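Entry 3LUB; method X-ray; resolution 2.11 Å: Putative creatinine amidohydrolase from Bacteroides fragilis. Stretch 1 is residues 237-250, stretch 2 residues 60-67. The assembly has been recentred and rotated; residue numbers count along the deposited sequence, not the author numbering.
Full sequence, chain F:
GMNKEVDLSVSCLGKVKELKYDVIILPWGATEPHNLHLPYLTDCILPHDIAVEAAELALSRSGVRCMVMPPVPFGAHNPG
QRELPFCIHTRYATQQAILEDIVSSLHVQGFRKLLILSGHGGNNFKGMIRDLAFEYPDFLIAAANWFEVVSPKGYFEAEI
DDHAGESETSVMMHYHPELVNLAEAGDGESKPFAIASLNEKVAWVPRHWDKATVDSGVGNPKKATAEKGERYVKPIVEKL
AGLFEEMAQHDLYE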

ATOM      1  N   VAL F 237      -3.894 -20.892 -32.670  1.00 20.72           N
ATOM      2  CA  VAL F 237      -2.722 -20.191 -33.218  1.00 20.49           C
ATOM      3  C   VAL F 237      -3.072 -19.246 -34.341  1.00 21.71           C
ATOM      4  O   VAL F 237      -2.594 -18.102 -34.383  1.00 22.10           O
ATOM      5  CB  VAL F 237      -1.634 -21.200 -33.650  1.00 20.01           C
ATOM      6  CG1 VAL F 237      -0.637 -20.519 -34.626  1.00 18.50           C
ATOM      7  CG2 VAL F 237      -0.924 -21.760 -32.359  1.00 19.33           C
ATOM      8  N   GLU F 238      -3.955 -19.700 -35.228  1.00 23.19           N
ATOM      9  CA  GLU F 238      -4.366 -18.899 -36.379  1.00 23.14           C
ATOM     10  C   GLU F 238      -5.221 -17.682 -35.975  1.00 21.76           C
ATOM     11  O   GLU F 238      -5.035 -16.561 -36.493  1.00 21.73           O
ATOM     12  CB  GLU F 238      -5.117 -19.817 -37.387  1.00 24.98           C
ATOM     13  CG  GLU F 238      -5.263 -19.196 -38.790  1.00 31.86           C
ATOM     14  CD  GLU F 238      -6.281 -18.074 -38.823  1.00 37.82           C
ATOM     15  OE1 GLU F 238      -7.337 -18.220 -38.162  1.00 45.06           O
ATOM     16  OE2 GLU F 238      -6.024 -17.039 -39.486  1.00 39.89           O
ATOM     17  N   LYS F 239      -6.155 -17.889 -35.041  1.00 22.00           N
ATOM     18  CA  LYS F 239      -6.926 -16.751 -34.498  1.00 23.42           C
ATOM     19  C   LYS F 239      -6.060 -15.737 -33.756  1.00 22.11           C
ATOM     20  O   LYS F 239      -6.273 -14.541 -33.877  1.00 22.28           O
ATOM     21  CB  LYS F 239      -8.029 -17.214 -33.555  1.00 23.25           C
ATOM     22  CG  LYS F 239      -9.337 -17.582 -34.218  1.00 28.44           C
ATOM     23  CD  LYS F 239     -10.470 -17.629 -33.158  1.00 33.13           C
ATOM     24  CE  LYS F 239     -11.687 -18.409 -33.661  1.00 45.11           C
ATOM     25  NZ  LYS F 239     -12.041 -18.075 -35.080  1.00 46.49           N
ATOM     26  N   LEU F 240      -5.099 -16.208 -32.963  1.00 22.30           N
ATOM     27  CA  LEU F 240      -4.214 -15.303 -32.230  1.00 21.23           C
ATOM     28  C   LEU F 240      -3.341 -14.506 -33.204  1.00 21.08           C
ATOM     29  O   LEU F 240      -3.220 -13.288 -33.083  1.00 20.43           O
ATOM     30  CB  LEU F 240      -3.384 -16.070 -31.174  1.00 21.87           C
ATOM     31  CG  LEU F 240      -4.165 -16.455 -29.909  1.00 21.27           C
ATOM     32  CD1 LEU F 240      -3.465 -17.498 -29.019  1.00 16.80           C
ATOM     33  CD2 LEU F 240      -4.560 -15.184 -29.051  1.00 22.99           C
ATOM     34  N   ALA F 241      -2.782 -15.184 -34.202  1.00 21.33           N
ATOM     35  CA  ALA F 241      -2.028 -14.518 -35.253  1.00 20.78           C
ATOM     36  C   ALA F 241      -2.836 -13.376 -35.890  1.00 20.63           C
ATOM     37  O   ALA F 241      -2.325 -12.280 -36.103  1.00 22.84           O
ATOM     38  CB  ALA F 241      -1.610 -15.536 -36.334  1.00 19.50           C
ATOM     39  N   GLY F 242      -4.094 -13.660 -36.207  1.00 21.25           N
ATOM     40  CA  GLY F 242      -5.004 -12.641 -36.712  1.00 21.57           C
ATOM     41  C   GLY F 242      -5.208 -11.428 -35.791  1.00 21.98           C
ATOM     42  O   GLY F 242      -5.219 -10.270 -36.254  1.00 22.63           O
ATOM     43  N   LEU F 243      -5.365 -11.691 -34.506  1.00 21.13           N
ATOM     44  CA  LEU F 243      -5.461 -10.637 -33.507  1.00 21.11           C
ATOM     45  C   LEU F 243      -4.188  -9.832 -33.401  1.00 21.79           C
ATOM     46  O   LEU F 243      -4.236  -8.594 -33.303  1.00 21.61           O
ATOM     47  CB  LEU F 243      -5.808 -11.226 -32.132  1.00 21.91           C
ATOM     48  CG  LEU F 243      -5.692 -10.298 -30.907  1.00 20.07           C
ATOM     49  CD1 LEU F 243      -6.819  -9.355 -30.874  1.00 21.03           C
ATOM     50  CD2 LEU F 243      -5.672 -11.134 -29.613  1.00 20.77           C
ATOM     51  N   PHE F 244      -3.040 -10.511 -33.396  1.00 22.43           N
ATOM     52  CA  PHE F 244      -1.755  -9.789 -33.410  1.00 23.53           C
ATOM     53  C   PHE F 244      -1.698  -8.843 -34.620  1.00 23.77           C
ATOM     54  O   PHE F 244      -1.332  -7.697 -34.494  1.00 24.96           O
ATOM     55  CB  PHE F 244      -0.523 -10.724 -33.486  1.00 24.18           C
ATOM     56  CG  PHE F 244      -0.390 -11.711 -32.345  1.00 24.95           C
ATOM     57  CD1 PHE F 244      -1.262 -11.725 -31.263  1.00 27.09           C
ATOM     58  CD2 PHE F 244       0.649 -12.615 -32.354  1.00 26.09           C
ATOM     59  CE1 PHE F 244      -1.116 -12.658 -30.250  1.00 24.57           C
ATOM     60  CE2 PHE F 244       0.808 -13.534 -31.330  1.00 21.83           C
ATOM     61  CZ  PHE F 244      -0.080 -13.559 -30.282  1.00 23.32           C
ATOM     62  N   GLU F 245      -2.037  -9.340 -35.800  1.00 24.02           N
ATOM     63  CA  GLU F 245      -1.943  -8.501 -37.022  1.00 24.44           C
ATOM     64  C   GLU F 245      -2.851  -7.284 -36.966  1.00 24.08           C
ATOM     65  O   GLU F 245      -2.431  -6.186 -37.295  1.00 25.68           O
ATOM     66  CB  GLU F 245      -2.286  -9.300 -38.283  1.00 23.50           C
ATOM     67  CG  GLU F 245      -1.219 -10.318 -38.730  1.00 26.66           C
ATOM     68  CD  GLU F 245      -1.822 -11.549 -39.414  1.00 32.77           C
ATOM     69  OE1 GLU F 245      -3.074 -11.595 -39.508  1.00 33.41           O
ATOM     70  OE2 GLU F 245      -1.063 -12.463 -39.849  1.00 35.01           O
ATOM     71  N   GLU F 246      -4.100  -7.485 -36.571  1.00 24.94           N
ATOM     72  CA  GLU F 246      -5.069  -6.380 -36.490  1.00 25.28           C
ATOM     73  C   GLU F 246      -4.725  -5.395 -35.383  1.00 26.10           C
ATOM     74  O   GLU F 246      -4.914  -4.201 -35.551  1.00 27.16           O
ATOM     75  CB  GLU F 246      -6.468  -6.900 -36.259  1.00 25.08           C
ATOM     76  CG  GLU F 246      -7.002  -7.773 -37.359  1.00 27.73           C
ATOM     77  CD  GLU F 246      -8.133  -8.663 -36.860  1.00 29.95           C
ATOM     78  OE1 GLU F 246      -8.362  -8.686 -35.620  1.00 32.90           O
ATOM     79  OE2 GLU F 246      -8.789  -9.349 -37.684  1.00 35.01           O
HETATM   80  N   MSE F 247      -4.216  -5.876 -34.254  1.00 25.77           N
HETATM   81  CA  MSE F 247      -3.693  -4.968 -33.223  1.00 26.28           C
HETATM   82  C   MSE F 247      -2.582  -4.085 -33.745  1.00 28.45           C
HETATM   83  O   MSE F 247      -2.562  -2.887 -33.447  1.00 28.78           O
HETATM   84  CB  MSE F 247      -3.198  -5.726 -31.992  1.00 25.84           C
HETATM   85  CG  MSE F 247      -4.316  -6.248 -31.116  1.00 24.79           C
HETATM   86 SE   MSE F 247      -3.614  -7.249 -29.586  0.75 31.57          SE
HETATM   87  CE  MSE F 247      -2.941  -5.698 -28.527  1.00 21.42           C
ATOM     88  N   ALA F 248      -1.678  -4.667 -34.543  1.00 29.85           N
ATOM     89  CA  ALA F 248      -0.570  -3.919 -35.177  1.00 30.79           C
ATOM     90  C   ALA F 248      -1.014  -2.922 -36.233  1.00 30.86           C
ATOM     91  O   ALA F 248      -0.389  -1.866 -36.391  1.00 31.49           O
ATOM     92  CB  ALA F 248       0.433  -4.873 -35.809  1.00 30.04           C
ATOM     93  N   GLN F 249      -2.070  -3.261 -36.969  1.00 30.82           N
ATOM     94  CA  GLN F 249      -2.446  -2.505 -38.184  1.00 33.40           C
ATOM     95  C   GLN F 249      -3.607  -1.517 -37.980  1.00 33.62           C
ATOM     96  O   GLN F 249      -3.879  -0.692 -38.839  1.00 34.60           O
ATOM     97  CB  GLN F 249      -2.755  -3.502 -39.305  1.00 33.36           C
ATOM     98  CG  GLN F 249      -1.460  -4.170 -39.820  1.00 37.41           C
ATOM     99  CD  GLN F 249      -1.682  -5.395 -40.707  1.00 38.71           C
ATOM    100  OE1 GLN F 249      -2.826  -5.834 -40.937  1.00 45.23           O
ATOM    101  NE2 GLN F 249      -0.570  -5.962 -41.207  1.00 39.58           N
ATOM    102  N   HIS F 250      -4.287  -1.603 -36.845  1.00 33.09           N
ATOM    103  CA  HIS F 250      -5.401  -0.700 -36.548  1.00 33.07           C
ATOM    104  C   HIS F 250      -5.291  -0.135 -35.164  1.00 32.33           C
ATOM    105  O   HIS F 250      -4.755  -0.757 -34.261  1.00 32.96           O
ATOM    106  CB  HIS F 250      -6.743  -1.414 -36.611  1.00 34.45           C
ATOM    107  CG  HIS F 250      -7.010  -2.085 -37.912  1.00 36.10           C
ATOM    108  ND1 HIS F 250      -7.378  -1.387 -39.041  1.00 40.85           N
ATOM    109  CD2 HIS F 250      -6.955  -3.388 -38.266  1.00 37.88           C
ATOM    110  CE1 HIS F 250      -7.547  -2.240 -40.037  1.00 43.83           C
ATOM    111  NE2 HIS F 250      -7.297  -3.459 -39.593  1.00 40.12           N
TER
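Stretch 2 60-67: SRSGVRCM

Stretch 2 (residues 60-67) lies crosswise on one side of the helix 237-249; from Arg 61 to Val 64 it advances obliquely toward the later turns, nearest Ala 241 and then Glu 245, and by Cys 66 it lies over Phe 244; 434 Å² is buried between the two. It opens with the last turn of a helix, Ser 60 to Ser 62, passes through a short loop and is in strand by Met 67. Ser 60 is out of reach of the stretch 1 helix. Arg 61 makes the polar anchor: its side chain, t at chi1 and chi2 but bent at chi3 (95°), enters a hollow formed by Glu 238, Ala 241, Gly 242 and Glu 245. The guanidinium bridges two carboxylates whose residues stand two helical turns apart, with NE 2.8 Å from Glu 245 OE2, NH2 3.1 Å from Glu 245 OE1 and NH1 3.1 Å from Glu 238 OE2, all hydrogen bonds within salt bridges. Both acids approach its edge, leaving one face to Ala 241, whose CB is 3.8 Å from Arg 61 NH2. Ser 62 OG adds a weak hydrogen bond to Glu 245 OE2 at 2.8 Å, so this oxygen serves two donors of stretch 2. Gly 63 ends the helix with positive phi (72°), a conformation that favours glycine, and makes no contact. The chain then extends, and Val 64 turns its side chain toward the helix: CG1 packs 3.5 Å from Ala 248 CB, while CG2 lies 3.5 Å from Gln 249 NE2. Here the backbones come closest, with 6.0 Å between Val 64 CA and Glu 245 CA. Arg 65 points away, and Cys 66 points toward the helix again, its SG 3.7 Å from Phe 244 CB and 4.7 Å from the centroid of the Phe 244 ring, which it meets obliquely. Selenomethionine Met 67 is beyond reach.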

ATOM      1  N   SER F  60       5.552 -14.427 -40.626  1.00 27.84           N
ATOM      2  CA  SER F  60       5.774 -14.997 -41.947  1.00 31.19           C
ATOM      3  C   SER F  60       4.672 -14.592 -42.931  1.00 32.20           C
ATOM      4  O   SER F  60       4.939 -14.372 -44.117  1.00 34.36           O
ATOM      5  CB  SER F  60       5.895 -16.518 -41.888  1.00 31.99           C
ATOM      6  OG  SER F  60       4.626 -17.136 -41.646  1.00 42.02           O
ATOM      7  N   ARG F  61       3.456 -14.457 -42.412  1.00 31.86           N
ATOM      8  CA  ARG F  61       2.265 -14.125 -43.171  1.00 32.27           C
ATOM      9  C   ARG F  61       2.071 -12.636 -43.488  1.00 31.83           C
ATOM     10  O   ARG F  61       1.624 -12.289 -44.577  1.00 33.14           O
ATOM     11  CB  ARG F  61       1.079 -14.620 -42.338  1.00 32.78           C
ATOM     12  CG  ARG F  61      -0.245 -14.428 -42.941  1.00 36.97           C
ATOM     13  CD  ARG F  61      -1.255 -15.365 -42.279  1.00 38.11           C
ATOM     14  NE  ARG F  61      -1.988 -14.717 -41.197  1.00 37.41           N
ATOM     15  CZ  ARG F  61      -2.906 -15.340 -40.471  1.00 34.83           C
ATOM     16  NH1 ARG F  61      -3.174 -16.616 -40.700  1.00 35.95           N
ATOM     17  NH2 ARG F  61      -3.566 -14.684 -39.521  1.00 38.96           N
ATOM     18  N   SER F  62       2.381 -11.752 -42.541  1.00 31.12           N
ATOM     19  CA  SER F  62       2.112 -10.308 -42.710  1.00 32.21           C
ATOM     20  C   SER F  62       3.273  -9.390 -42.445  1.00 29.28           C
ATOM     21  O   SER F  62       3.143  -8.183 -42.603  1.00 29.30           O
ATOM     22  CB  SER F  62       0.994  -9.853 -41.760  1.00 34.47           C
ATOM     23  OG  SER F  62      -0.138 -10.697 -41.853  1.00 47.68           O
ATOM     24  N   GLY F  63       4.394  -9.918 -41.985  1.00 28.65           N
ATOM     25  CA  GLY F  63       5.515  -9.062 -41.579  1.00 28.23           C
ATOM     26  C   GLY F  63       5.251  -8.304 -40.281  1.00 28.18           C
ATOM     27  O   GLY F  63       5.962  -7.364 -39.937  1.00 30.08           O
ATOM     28  N   VAL F  64       4.218  -8.699 -39.548  1.00 27.72           N
ATOM     29  CA  VAL F  64       3.935  -8.100 -38.256  1.00 26.02           C
ATOM     30  C   VAL F  64       4.783  -8.849 -37.232  1.00 25.10           C
ATOM     31  O   VAL F  64       4.706 -10.065 -37.148  1.00 24.19           O
ATOM     32  CB  VAL F  64       2.445  -8.159 -37.915  1.00 26.43           C
ATOM     33  CG1 VAL F  64       2.227  -7.815 -36.440  1.00 25.20           C
ATOM     34  CG2 VAL F  64       1.681  -7.198 -38.823  1.00 24.97           C
ATOM     35  N   ARG F  65       5.598  -8.104 -36.479  1.00 24.19           N
ATOM     36  CA  ARG F  65       6.583  -8.673 -35.556  1.00 23.81           C
ATOM     37  C   ARG F  65       6.223  -8.422 -34.105  1.00 23.24           C
ATOM     38  O   ARG F  65       6.174  -7.260 -33.671  1.00 22.77           O
ATOM     39  CB  ARG F  65       7.970  -8.075 -35.821  1.00 23.86           C
ATOM     40  CG  ARG F  65       9.064  -8.863 -35.108  1.00 28.23           C
ATOM     41  CD  ARG F  65      10.445  -8.245 -35.263  1.00 27.84           C
ATOM     42  NE  ARG F  65      11.001  -8.516 -36.578  1.00 28.30           N
ATOM     43  CZ  ARG F  65      11.053  -7.655 -37.592  1.00 29.46           C
ATOM     44  NH1 ARG F  65      10.582  -6.432 -37.492  1.00 30.47           N
ATOM     45  NH2 ARG F  65      11.602  -8.037 -38.730  1.00 33.66           N
ATOM     46  N   CYS F  66       6.029  -9.516 -33.361  1.00 22.84           N
ATOM     47  CA  CYS F  66       5.643  -9.469 -31.968  1.00 23.22           C
ATOM     48  C   CYS F  66       6.740 -10.079 -31.095  1.00 23.01           C
ATOM     49  O   CYS F  66       7.495 -10.964 -31.527  1.00 23.93           O
ATOM     50  CB  CYS F  66       4.330 -10.216 -31.783  1.00 23.72           C
ATOM     51  SG  CYS F  66       3.014  -9.639 -32.927  1.00 27.36           S
HETATM   52  N   MSE F  67       6.851  -9.587 -29.872  1.00 20.92           N
HETATM   53  CA  MSE F  67       7.762 -10.198 -28.912  1.00 19.03           C
HETATM   54  C   MSE F  67       6.972 -10.952 -27.883  1.00 18.71           C
HETATM   55  O   MSE F  67       6.116 -10.370 -27.215  1.00 18.59           O
HETATM   56  CB  MSE F  67       8.581  -9.127 -28.202  1.00 20.56           C
HETATM   57  CG  MSE F  67       9.665  -9.674 -27.259  1.00 20.05           C
HETATM   58 SE   MSE F  67      10.780 -11.100 -28.006  0.75 22.25          SE
HETATM   59  CE  MSE F  67      12.396 -10.100 -28.545  1.00 18.05           C
TER